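Local coordinates for OsmC-like protein (Jannaschia sp., PDB 3CJE) that probably reduces organic hydroperoxides as a dimeric hydroperoxide-resistance protein of the OsmC family, at residues A13-C19 / C96-W102; M75-R79 / D91-E95; M27-V33 / F43-E49. All coordinates share one frame; numbering follows the deposited sequence. Where two conformers were deposited one is given.

Contact 1 of 3, residues A13-C19 / C96-W102; sequences AEVVFTC and CRVVWDW
Glu14 OE1, carried past the flank of Val99 on the partner strand, is gripped by a water that donates to it at 2.6 Å and by Lys37 in a salt bridge, while Lys114 takes OE2. The same water accepts from Arg97 NH2 (2.9 Å), lying in the guanidinium plane at its edge, so the two opposite charges are joined across the strands through water. Arg97 reaches there extended from CG to NE, with CG trans to the backbone N (chi1 -179°), which lays NE 3.8 Å from Val16 CG1 and puts Val99 CG2 of its own strand over one guanidinium face. Val99 CG1 also rests on Glu14 CD, 3.6 Å away, and lies beside Val16.

The other face carries Ala13, Val15, Phe17 and Cys19 opposite Trp102, Trp100, Val98 and Cys96. Trp102 folds its ring across to the opposite strand, and Ala13 CB stands 3.4 Å from the centroid of its six-membered ring, only 4° off the normal, a CH-pi contact; the edge of the ring meets Glu14 O. Further along, Phe17 CD1 touches Trp100 CZ3 at 4.0 Å. The backbones form antiparallel hydrogen-bonded pairs; Trp100 N reaches Val15 O at 2.9 Å in a nearly straight bond.

Strands 13-24 and 93-105 are neighbours in the five-stranded sheet, flanked by strand 28-37 beside 13-24 and strand 108-121 beside 93-105. Phe17 and Trp100 pack on Leu63 of helix 62-81, and Trp100 enters the dimer interface, its NE1 bonded to Thr147 of the second subunit and its ring edge-to-face with Phe143 of that subunit.

Contact 2 of 3, residues M75-R79 / D91-E95; sequences MTQIR and DLDVE. With GOL (glycerol), chain D.
Helix 62-81 packs across the antiparallel sheet, and here Met75, Ile78 and Arg79 on one side of it press on Leu92 and Val94, where the chain enters strand 93-105. The spacing of three and four residues sets the three helix side chains round Leu92, whose CD2 methyl meets each of them: Arg79 CG at 3.7 Å, Ile78 CG2 at 4.1 Å and CE of Met75, a selenomethionine, at 4.1 Å. Leu92 points into this group with CG trans to its backbone N (chi1 176°), crossing the helix side chains at a slant. Met75 is straight as far as selenium and then turns (chi3 75°), which brings CE back over Leu92. The Met75 and Val94 side chains slide past each other in opposite directions, Met75 CG touching Val94 CG2 at 3.5 Å, the tightest apolar contact here. Ile78 CD1 approaches the same Val94 methyl more loosely.

At the Arg79 end of this apolar patch the helix and the loop are bridged by a glycerol, probably from the crystallisation liquor. Arg79 NE gives its hydrogen to O3 of the glycerol at 3.0 Å, with O3 in the guanidinium plane, and Leu92 N gives its own to O1 of the glycerol at 3.0 Å; both bonds are almost straight. The rest of the guanidinium is used as well: NH1 binds Arg28 O and Asn29 OD1, and NH2 binds Val24 O, so NE, NH1 and NH2 all have acceptors, which should restrain its rotation. Leu92 also packs on Ala23 and Ile78 on Ile120, placing the cluster between helix and sheet. In this protein Arg79 borders the cluster; the aliphatic core between a helix and an antiparallel sheet is typical of an alpha+beta fold, consistent with the OsmC family.

Contact 3 of 3, residues M27-V33 / F43-E49; sequences MRNELDV and FALATDE. With PO4 (phosphate ion), chain B.
Strands 28-33 and 43-47 run antiparallel at 156° with axes 4.5 Å apart, and Asn29 with Thr47, Leu31 with Leu45 and Val33 with Phe43 form the hydrogen-bonded pairs. On the face of these residues, the Leu31 and Thr47 side chains cross at about a right angle, Leu31 CD1 3.7 Å from Thr47 CG2, and Val33 CG2 meets Leu45 CD1 at 4.0 Å.

On the reverse face Ala46 CB lies over one face of the Arg28 guanidinium, 3.6 Å from NH2. Arg28, extended from CG to NE, shares a water with Asp48: NH1 donates to it at 2.7 Å, and it donates to Asp48 OD2 at 2.6 Å. NE makes a weak salt bridge to Glu30 OE2. A phosphate, probably from the crystallisation liquor, sits beside Met27 and Asp48: Met27 N donates to its O3, Asp48 OD1 lies 2.7 Å from that O3, and Asp48 OD2 lies 2.6 Å from phosphate O4.

The pair forms a beta hairpin at the edge of the sheet. Leu31 and Val33 pack on Cys19 of strand 13-24, Asn29 on Met75 and Thr76 of helix 62-81, and Ala46 on Ala59 of the second subunit.

How the contacts relate
All three contacts belong to one five-stranded sheet and the helix packed on it, and each touches the second subunit. Contacts 1 and 2 share strand 93-105, their centres 21 Å apart on opposite sides of the chain's centre. Contact 1 meets contact 3 through strand 13-24, where Cys19 SG lies 3.8 Å from Leu31 CB and Phe17 CD2 lies 3.9 Å from Val33 CG1. Contacts 2 and 3 are closer, with centres 11 Å apart, and also pack together, Met75 CE lying 3.3 Å from Asn29 OD1. Bound glycerol lies near all three contacts, and the phosphate at contact 3.

Contact 1 of 3, residues A13-C19 / C96-W102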
loop_
_atom_site.group_PDB
_atom_site.type_symbol
_atom_site.label_atom_id
_atom_site.label_comp_id
_atom_site.label_asym_id
_atom_site.label_seq_id
_atom_site.Cartn_x
_atom_site.Cartn_y
_atom_site.Cartn_z
ATOM N N ALA A 13 5.035 -17.296 -12.381
ATOM C CA ALA A 13 6.050 -16.253 -12.302
ATOM C C ALA A 13 5.647 -15.349 -11.169
ATOM O O ALA A 13 4.536 -14.812 -11.185
ATOM C CB ALA A 13 6.120 -15.491 -13.558
ATOM N N GLU A 14 6.552 -15.189 -10.213
ATOM C CA GLU A 14 6.267 -14.488 -8.970
ATOM C C GLU A 14 7.054 -13.202 -8.797
ATOM O O GLU A 14 8.225 -13.087 -9.201
ATOM C CB GLU A 14 6.587 -15.388 -7.777
ATOM C CG GLU A 14 5.668 -16.573 -7.642
ATOM C CD GLU A 14 5.941 -17.412 -6.391
ATOM O OE1 GLU A 14 7.030 -17.265 -5.761
ATOM O OE2 GLU A 14 5.028 -18.187 -6.070
ATOM N N VAL A 15 6.424 -12.273 -8.086
ATOM C CA VAL A 15 7.074 -11.116 -7.521
ATOM C C VAL A 15 6.916 -11.280 -6.009
ATOM O O VAL A 15 5.809 -11.538 -5.534
ATOM C CB VAL A 15 6.480 -9.757 -8.030
ATOM C CG1 VAL A 15 7.082 -8.577 -7.198
ATOM C CG2 VAL A 15 6.711 -9.583 -9.548
ATOM N N VAL A 16 8.018 -11.194 -5.257
ATOM C CA VAL A 16 8.023 -11.487 -3.809
ATOM C C VAL A 16 8.736 -10.342 -3.130
ATOM O O VAL A 16 9.856 -10.023 -3.473
ATOM C CB VAL A 16 8.735 -12.820 -3.443
ATOM C CG1 VAL A 16 8.736 -13.033 -1.948
ATOM C CG2 VAL A 16 8.075 -14.005 -4.189
ATOM N N PHE A 17 8.054 -9.724 -2.168
ATOM C CA PHE A 17 8.659 -8.742 -1.284
ATOM C C PHE A 17 8.534 -9.203 0.156
ATOM O O PHE A 17 7.555 -9.848 0.550
ATOM C CB PHE A 17 7.975 -7.375 -1.407
ATOM C CG PHE A 17 8.462 -6.538 -2.556
ATOM C CD1 PHE A 17 8.111 -6.838 -3.849
ATOM C CD2 PHE A 17 9.304 -5.445 -2.347
ATOM C CE1 PHE A 17 8.571 -6.037 -4.922
ATOM C CE2 PHE A 17 9.739 -4.645 -3.444
ATOM C CZ PHE A 17 9.375 -4.951 -4.692
ATOM N N THR A 18 9.542 -8.837 0.930
ATOM C CA THR A 18 9.490 -8.981 2.367
ATOM C C THR A 18 9.759 -7.654 3.070
ATOM O O THR A 18 10.352 -6.740 2.502
ATOM C CB THR A 18 10.504 -10.002 2.858
ATOM O OG1 THR A 18 11.859 -9.589 2.557
ATOM C CG2 THR A 18 10.227 -11.387 2.222
ATOM N N CYS A 19 9.361 -7.589 4.330
ATOM C CA CYS A 19 9.638 -6.416 5.157
ATOM C C CYS A 19 9.841 -6.890 6.561
ATOM O O CYS A 19 9.005 -7.626 7.084
ATOM C CB CYS A 19 8.484 -5.462 5.099
ATOM S SG CYS A 19 8.770 -3.914 6.017
ATOM N N CYS A 96 6.830 -9.393 7.314
ATOM C CA CYS A 96 5.736 -9.499 6.349
ATOM C C CYS A 96 6.302 -9.995 5.013
ATOM O O CYS A 96 7.367 -9.519 4.567
ATOM C CB CYS A 96 5.082 -8.144 6.164
ATOM S SG CYS A 96 3.811 -8.094 4.895
ATOM N N ARG A 97 5.603 -10.950 4.395
ATOM C CA ARG A 97 5.971 -11.474 3.092
ATOM C C ARG A 97 4.748 -11.444 2.214
ATOM O O ARG A 97 3.664 -11.926 2.607
ATOM C CB ARG A 97 6.504 -12.909 3.186
ATOM C CG ARG A 97 6.908 -13.477 1.852
ATOM C CD ARG A 97 7.587 -14.823 2.083
ATOM N NE ARG A 97 8.013 -15.460 0.863
ATOM C CZ ARG A 97 7.309 -16.363 0.197
ATOM N NH1 ARG A 97 6.096 -16.756 0.610
ATOM N NH2 ARG A 97 7.828 -16.876 -0.910
ATOM N N VAL A 98 4.876 -10.824 1.051
ATOM C CA VAL A 98 3.787 -10.743 0.097
ATOM C C VAL A 98 4.268 -11.310 -1.252
ATOM O O VAL A 98 5.354 -10.979 -1.718
ATOM C CB VAL A 98 3.245 -9.307 -0.075
ATOM C CG1 VAL A 98 2.011 -9.294 -1.012
ATOM C CG2 VAL A 98 2.872 -8.696 1.308
ATOM N N VAL A 99 3.443 -12.147 -1.859
ATOM C CA VAL A 99 3.713 -12.800 -3.124
ATOM C C VAL A 99 2.589 -12.445 -4.092
ATOM O O VAL A 99 1.411 -12.589 -3.773
ATOM C CB VAL A 99 3.819 -14.333 -3.017
ATOM C CG1 VAL A 99 4.187 -14.938 -4.384
ATOM C CG2 VAL A 99 4.826 -14.695 -1.921
ATOM N N TRP A 100 2.986 -11.998 -5.286
ATOM C CA TRP A 100 2.099 -11.801 -6.406
ATOM C C TRP A 100 2.557 -12.661 -7.568
ATOM O O TRP A 100 3.682 -13.118 -7.600
ATOM C CB TRP A 100 2.137 -10.349 -6.904
ATOM C CG TRP A 100 1.679 -9.271 -5.958
ATOM C CD1 TRP A 100 0.409 -8.753 -5.859
ATOM C CD2 TRP A 100 2.470 -8.571 -5.013
ATOM N NE1 TRP A 100 0.376 -7.765 -4.908
ATOM C CE2 TRP A 100 1.612 -7.639 -4.347
ATOM C CE3 TRP A 100 3.824 -8.639 -4.615
ATOM C CZ2 TRP A 100 2.086 -6.737 -3.391
ATOM C CZ3 TRP A 100 4.272 -7.792 -3.625
ATOM C CH2 TRP A 100 3.410 -6.833 -3.019
ATOM N N ASP A 101 1.702 -12.798 -8.562
ATOM C CA ASP A 101 2.142 -13.436 -9.787
ATOM C C ASP A 101 1.635 -12.707 -11.000
ATOM O O ASP A 101 0.679 -11.923 -10.936
ATOM C CB ASP A 101 1.743 -14.892 -9.813
ATOM C CG ASP A 101 0.266 -15.102 -9.519
ATOM O OD1 ASP A 101 -0.538 -14.268 -9.951
ATOM O OD2 ASP A 101 -0.086 -16.110 -8.874
ATOM N N TRP A 102 2.326 -12.953 -12.104
ATOM C CA TRP A 102 1.951 -12.373 -13.379
ATOM C C TRP A 102 1.819 -13.434 -14.456
ATOM O O TRP A 102 2.398 -14.536 -14.353
ATOM C CB TRP A 102 2.918 -11.247 -13.800
ATOM C CG TRP A 102 4.176 -11.690 -14.596
ATOM C CD1 TRP A 102 4.276 -11.910 -15.955
ATOM C CD2 TRP A 102 5.476 -11.911 -14.057
ATOM N NE1 TRP A 102 5.560 -12.274 -16.271
ATOM C CE2 TRP A 102 6.309 -12.287 -15.118
ATOM C CE3 TRP A 102 6.003 -11.857 -12.760
ATOM C CZ2 TRP A 102 7.660 -12.612 -14.919
ATOM C CZ3 TRP A 102 7.342 -12.156 -12.558
ATOM C CH2 TRP A 102 8.155 -12.527 -13.638
HETATM O O HOH W 1 7.496 -18.301 -3.389
#

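Contact 2 of 3, residues M75-R79 / D91-E95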
loop_
_atom_site.group_PDB
_atom_site.type_symbol
_atom_site.label_atom_id
_atom_site.label_comp_id
_atom_site.label_asym_id
_atom_site.label_seq_id
_atom_site.Cartn_x
_atom_site.Cartn_y
_atom_site.Cartn_z
HETATM N N MSE A 75 2.087 -2.502 12.742
HETATM C CA MSE A 75 2.924 -2.150 13.895
HETATM C C MSE A 75 2.365 -0.977 14.678
HETATM O O MSE A 75 2.351 -0.996 15.916
HETATM C CB MSE A 75 4.358 -1.865 13.415
HETATM C CG MSE A 75 5.046 -3.066 12.926
HETATM SE SE MSE A 75 6.817 -2.624 12.267
HETATM C CE MSE A 75 7.653 -2.395 14.005
ATOM N N THR A 76 1.899 0.047 13.966
ATOM C CA THR A 76 1.326 1.208 14.608
ATOM C C THR A 76 0.127 0.831 15.477
ATOM O O THR A 76 0.013 1.287 16.618
ATOM C CB THR A 76 0.993 2.301 13.566
ATOM O OG1 THR A 76 2.230 2.740 12.971
ATOM C CG2 THR A 76 0.304 3.496 14.234
ATOM N N GLN A 77 -0.765 -0.027 14.971
ATOM C CA GLN A 77 -1.943 -0.413 15.756
ATOM C C GLN A 77 -1.544 -1.234 16.988
ATOM O O GLN A 77 -2.106 -1.062 18.068
ATOM C CB GLN A 77 -2.935 -1.221 14.912
ATOM C CG GLN A 77 -3.291 -0.658 13.550
ATOM C CD GLN A 77 -3.811 0.698 13.642
ATOM O OE1 GLN A 77 -4.616 0.992 14.541
ATOM N NE2 GLN A 77 -3.364 1.567 12.738
ATOM N N ILE A 78 -0.591 -2.166 16.825
ATOM C CA ILE A 78 -0.077 -2.914 17.968
ATOM C C ILE A 78 0.428 -1.981 19.061
ATOM O O ILE A 78 0.084 -2.107 20.252
ATOM C CB ILE A 78 1.008 -3.902 17.543
ATOM C CG1 ILE A 78 0.408 -5.009 16.675
ATOM C CG2 ILE A 78 1.716 -4.517 18.765
ATOM C CD1 ILE A 78 1.454 -5.886 15.978
ATOM N N ARG A 79 1.241 -1.004 18.661
ATOM C CA ARG A 79 1.822 -0.061 19.598
ATOM C C ARG A 79 0.787 0.863 20.227
ATOM O O ARG A 79 0.876 1.133 21.422
ATOM C CB ARG A 79 2.955 0.723 18.935
ATOM C CG ARG A 79 4.109 -0.156 18.472
ATOM C CD ARG A 79 5.180 0.637 17.738
ATOM N NE ARG A 79 6.053 1.308 18.694
ATOM C CZ ARG A 79 7.121 2.026 18.361
ATOM N NH1 ARG A 79 7.448 2.198 17.131
ATOM N NH2 ARG A 79 7.862 2.528 19.301
ATOM N N ASP A 91 10.546 -4.221 22.111
ATOM C CA ASP A 91 11.340 -4.510 20.917
ATOM C C ASP A 91 10.495 -5.224 19.843
ATOM O O ASP A 91 10.882 -6.268 19.275
ATOM C CB ASP A 91 12.539 -5.371 21.307
ATOM C CG ASP A 91 13.548 -4.604 22.166
ATOM O OD1 ASP A 91 13.593 -3.361 22.079
ATOM O OD2 ASP A 91 14.279 -5.262 22.928
ATOM N N LEU A 92 9.328 -4.666 19.601
ATOM C CA LEU A 92 8.419 -5.213 18.615
ATOM C C LEU A 92 9.122 -5.437 17.272
ATOM O O LEU A 92 9.829 -4.539 16.768
ATOM C CB LEU A 92 7.250 -4.255 18.422
ATOM C CG LEU A 92 6.232 -4.630 17.356
ATOM C CD1 LEU A 92 5.449 -5.971 17.641
ATOM C CD2 LEU A 92 5.267 -3.405 17.150
ATOM N N ASP A 93 8.913 -6.620 16.709
ATOM C CA ASP A 93 9.388 -6.948 15.367
ATOM C C ASP A 93 8.247 -7.616 14.615
ATOM O O ASP A 93 7.586 -8.521 15.141
ATOM C CB ASP A 93 10.563 -7.896 15.405
ATOM C CG ASP A 93 11.220 -8.051 14.052
ATOM O OD1 ASP A 93 10.602 -8.634 13.131
ATOM O OD2 ASP A 93 12.366 -7.558 13.923
ATOM N N VAL A 94 8.006 -7.135 13.394
ATOM C CA VAL A 94 6.989 -7.677 12.515
ATOM C C VAL A 94 7.603 -8.002 11.184
ATOM O O VAL A 94 8.262 -7.136 10.593
ATOM C CB VAL A 94 5.793 -6.720 12.337
ATOM C CG1 VAL A 94 4.781 -7.247 11.261
ATOM C CG2 VAL A 94 5.121 -6.485 13.708
ATOM N N GLU A 95 7.393 -9.232 10.723
ATOM C CA GLU A 95 7.955 -9.713 9.449
ATOM C C GLU A 95 6.780 -9.955 8.512
ATOM O O GLU A 95 5.830 -10.640 8.868
ATOM C CB GLU A 95 8.725 -11.021 9.662
ATOM C CG GLU A 95 9.883 -10.936 10.691
ATOM C CD GLU A 95 10.609 -12.295 11.055
ATOM O OE1 GLU A 95 10.028 -13.201 11.727
ATOM O OE2 GLU A 95 11.809 -12.415 10.698
HETATM C C1 GOL D . 7.290 -1.413 20.835
HETATM O O1 GOL D . 8.529 -2.060 20.901
HETATM C C2 GOL D . 6.727 -1.191 22.242
HETATM O O2 GOL D . 7.569 -0.280 22.924
HETATM C C3 GOL D . 5.331 -0.605 22.129
HETATM O O3 GOL D . 5.393 0.684 21.520
#

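Contact 3 of 3, residues M27-V33 / F43-E49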
loop_
_atom_site.group_PDB
_atom_site.type_symbol
_atom_site.label_atom_id
_atom_site.label_comp_id
_atom_site.label_asym_id
_atom_site.label_seq_id
_atom_site.Cartn_x
_atom_site.Cartn_y
_atom_site.Cartn_z
HETATM N N MSE A 27 6.910 6.096 18.293
HETATM C CA MSE A 27 5.995 5.552 17.273
HETATM C C MSE A 27 6.682 5.257 15.933
HETATM O O MSE A 27 6.003 4.938 14.952
HETATM C CB MSE A 27 4.771 6.476 17.052
HETATM C CG MSE A 27 3.716 6.481 18.193
HETATM SE SE MSE A 27 2.968 4.762 18.661
HETATM C CE MSE A 27 1.442 4.737 17.458
ATOM N N ARG A 28 8.007 5.363 15.881
ATOM C CA ARG A 28 8.731 5.190 14.637
ATOM C C ARG A 28 8.967 3.719 14.372
ATOM O O ARG A 28 9.426 2.970 15.238
ATOM C CB ARG A 28 10.069 5.926 14.694
ATOM C CG ARG A 28 10.903 5.746 13.433
ATOM C CD ARG A 28 12.106 6.663 13.454
ATOM N NE ARG A 28 13.057 6.308 12.401
ATOM C CZ ARG A 28 13.155 6.913 11.218
ATOM N NH1 ARG A 28 12.385 7.920 10.910
ATOM N NH2 ARG A 28 14.065 6.499 10.341
ATOM N N ASN A 29 8.733 3.316 13.123
ATOM C CA ASN A 29 8.967 1.956 12.706
ATOM C C ASN A 29 10.012 1.951 11.611
ATOM O O ASN A 29 9.839 2.640 10.606
ATOM C CB ASN A 29 7.670 1.344 12.200
ATOM C CG ASN A 29 6.632 1.255 13.273
ATOM O OD1 ASN A 29 6.932 0.851 14.396
ATOM N ND2 ASN A 29 5.423 1.687 12.944
ATOM N N GLU A 30 11.080 1.180 11.792
ATOM C CA GLU A 30 12.130 1.108 10.791
ATOM C C GLU A 30 11.953 -0.168 9.979
ATOM O O GLU A 30 12.035 -1.265 10.531
ATOM C CB GLU A 30 13.487 1.182 11.478
ATOM C CG GLU A 30 13.737 2.579 12.036
ATOM C CD GLU A 30 15.086 2.756 12.748
ATOM O OE1 GLU A 30 15.764 1.750 13.039
ATOM O OE2 GLU A 30 15.453 3.930 13.029
ATOM N N LEU A 31 11.685 0.018 8.679
ATOM C CA LEU A 31 11.173 -0.988 7.798
ATOM C C LEU A 31 12.245 -1.380 6.785
ATOM O O LEU A 31 12.517 -0.623 5.881
ATOM C CB LEU A 31 9.934 -0.443 7.088
ATOM C CG LEU A 31 8.846 0.045 8.054
ATOM C CD1 LEU A 31 7.834 0.963 7.437
ATOM C CD2 LEU A 31 8.224 -1.182 8.777
ATOM N N ASP A 32 12.809 -2.569 6.958
ATOM C CA ASP A 32 13.812 -3.126 6.070
ATOM C C ASP A 32 13.090 -3.947 5.004
ATOM O O ASP A 32 12.708 -5.090 5.231
ATOM C CB ASP A 32 14.761 -4.019 6.869
ATOM C CG ASP A 32 15.810 -4.725 6.014
ATOM O OD1 ASP A 32 16.009 -4.409 4.780
ATOM O OD2 ASP A 32 16.432 -5.653 6.623
ATOM N N VAL A 33 12.880 -3.338 3.840
ATOM C CA VAL A 33 12.154 -3.971 2.736
ATOM C C VAL A 33 13.110 -4.607 1.767
ATOM O O VAL A 33 14.208 -4.071 1.492
ATOM C CB VAL A 33 11.267 -2.932 1.975
ATOM C CG1 VAL A 33 10.537 -3.565 0.790
ATOM C CG2 VAL A 33 10.284 -2.258 2.930
ATOM N N PHE A 43 15.720 -1.891 0.512
ATOM C CA PHE A 43 15.358 -0.496 0.714
ATOM C C PHE A 43 15.111 -0.255 2.205
ATOM O O PHE A 43 14.401 -1.022 2.832
ATOM C CB PHE A 43 14.079 -0.202 -0.054
ATOM C CG PHE A 43 14.089 -0.737 -1.461
ATOM C CD1 PHE A 43 14.661 0.013 -2.471
ATOM C CD2 PHE A 43 13.557 -1.990 -1.765
ATOM C CE1 PHE A 43 14.708 -0.474 -3.765
ATOM C CE2 PHE A 43 13.599 -2.468 -3.036
ATOM C CZ PHE A 43 14.175 -1.694 -4.040
ATOM N N ALA A 44 15.685 0.802 2.765
ATOM C CA ALA A 44 15.477 1.144 4.170
ATOM C C ALA A 44 14.411 2.222 4.197
ATOM O O ALA A 44 14.626 3.333 3.714
ATOM C CB ALA A 44 16.782 1.604 4.847
ATOM N N LEU A 45 13.258 1.894 4.757
ATOM C CA LEU A 45 12.162 2.841 4.848
ATOM C C LEU A 45 11.715 2.975 6.302
ATOM O O LEU A 45 12.238 2.291 7.196
ATOM C CB LEU A 45 11.013 2.403 3.940
ATOM C CG LEU A 45 11.379 2.144 2.477
ATOM C CD1 LEU A 45 10.112 1.596 1.702
ATOM C CD2 LEU A 45 11.959 3.381 1.842
ATOM N N ALA A 46 10.767 3.872 6.534
ATOM C CA ALA A 46 10.321 4.126 7.891
ATOM C C ALA A 46 8.960 4.782 7.857
ATOM O O ALA A 46 8.585 5.411 6.871
ATOM C CB ALA A 46 11.332 4.978 8.637
ATOM N N THR A 47 8.231 4.604 8.933
ATOM C CA THR A 47 6.989 5.367 9.175
ATOM C C THR A 47 7.053 5.955 10.577
ATOM O O THR A 47 7.816 5.490 11.436
ATOM C CB THR A 47 5.708 4.510 9.040
ATOM O OG1 THR A 47 5.699 3.453 10.037
ATOM C CG2 THR A 47 5.575 3.876 7.649
ATOM N N ASP A 48 6.239 6.974 10.820
ATOM C CA ASP A 48 6.171 7.589 12.143
ATOM C C ASP A 48 4.833 8.296 12.272
ATOM O O ASP A 48 4.153 8.511 11.270
ATOM C CB ASP A 48 7.323 8.557 12.322
ATOM C CG ASP A 48 7.753 8.734 13.793
ATOM O OD1 ASP A 48 7.007 8.338 14.726
ATOM O OD2 ASP A 48 8.868 9.254 13.935
ATOM N N GLU A 49 4.497 8.613 13.514
ATOM C CA GLU A 49 3.332 9.406 13.903
ATOM C C GLU A 49 3.748 10.402 15.000
ATOM O O GLU A 49 4.527 10.056 15.908
ATOM C CB GLU A 49 2.257 8.486 14.469
ATOM C CG GLU A 49 0.881 8.711 13.852
ATOM C CD GLU A 49 0.184 7.411 13.564
ATOM O OE1 GLU A 49 -0.303 6.813 14.545
ATOM O OE2 GLU A 49 0.150 6.982 12.373
HETATM P P PO4 B . 9.366 9.177 17.400
HETATM O O1 PO4 B . 10.242 8.633 18.511
HETATM O O2 PO4 B . 8.741 10.485 17.848
HETATM O O3 PO4 B . 8.181 8.264 17.173
HETATM O O4 PO4 B . 10.260 9.390 16.176
HETATM O O HOH W 2 4.584 4.675 12.415
HETATM O O HOH W 3 10.659 9.664 12.043
#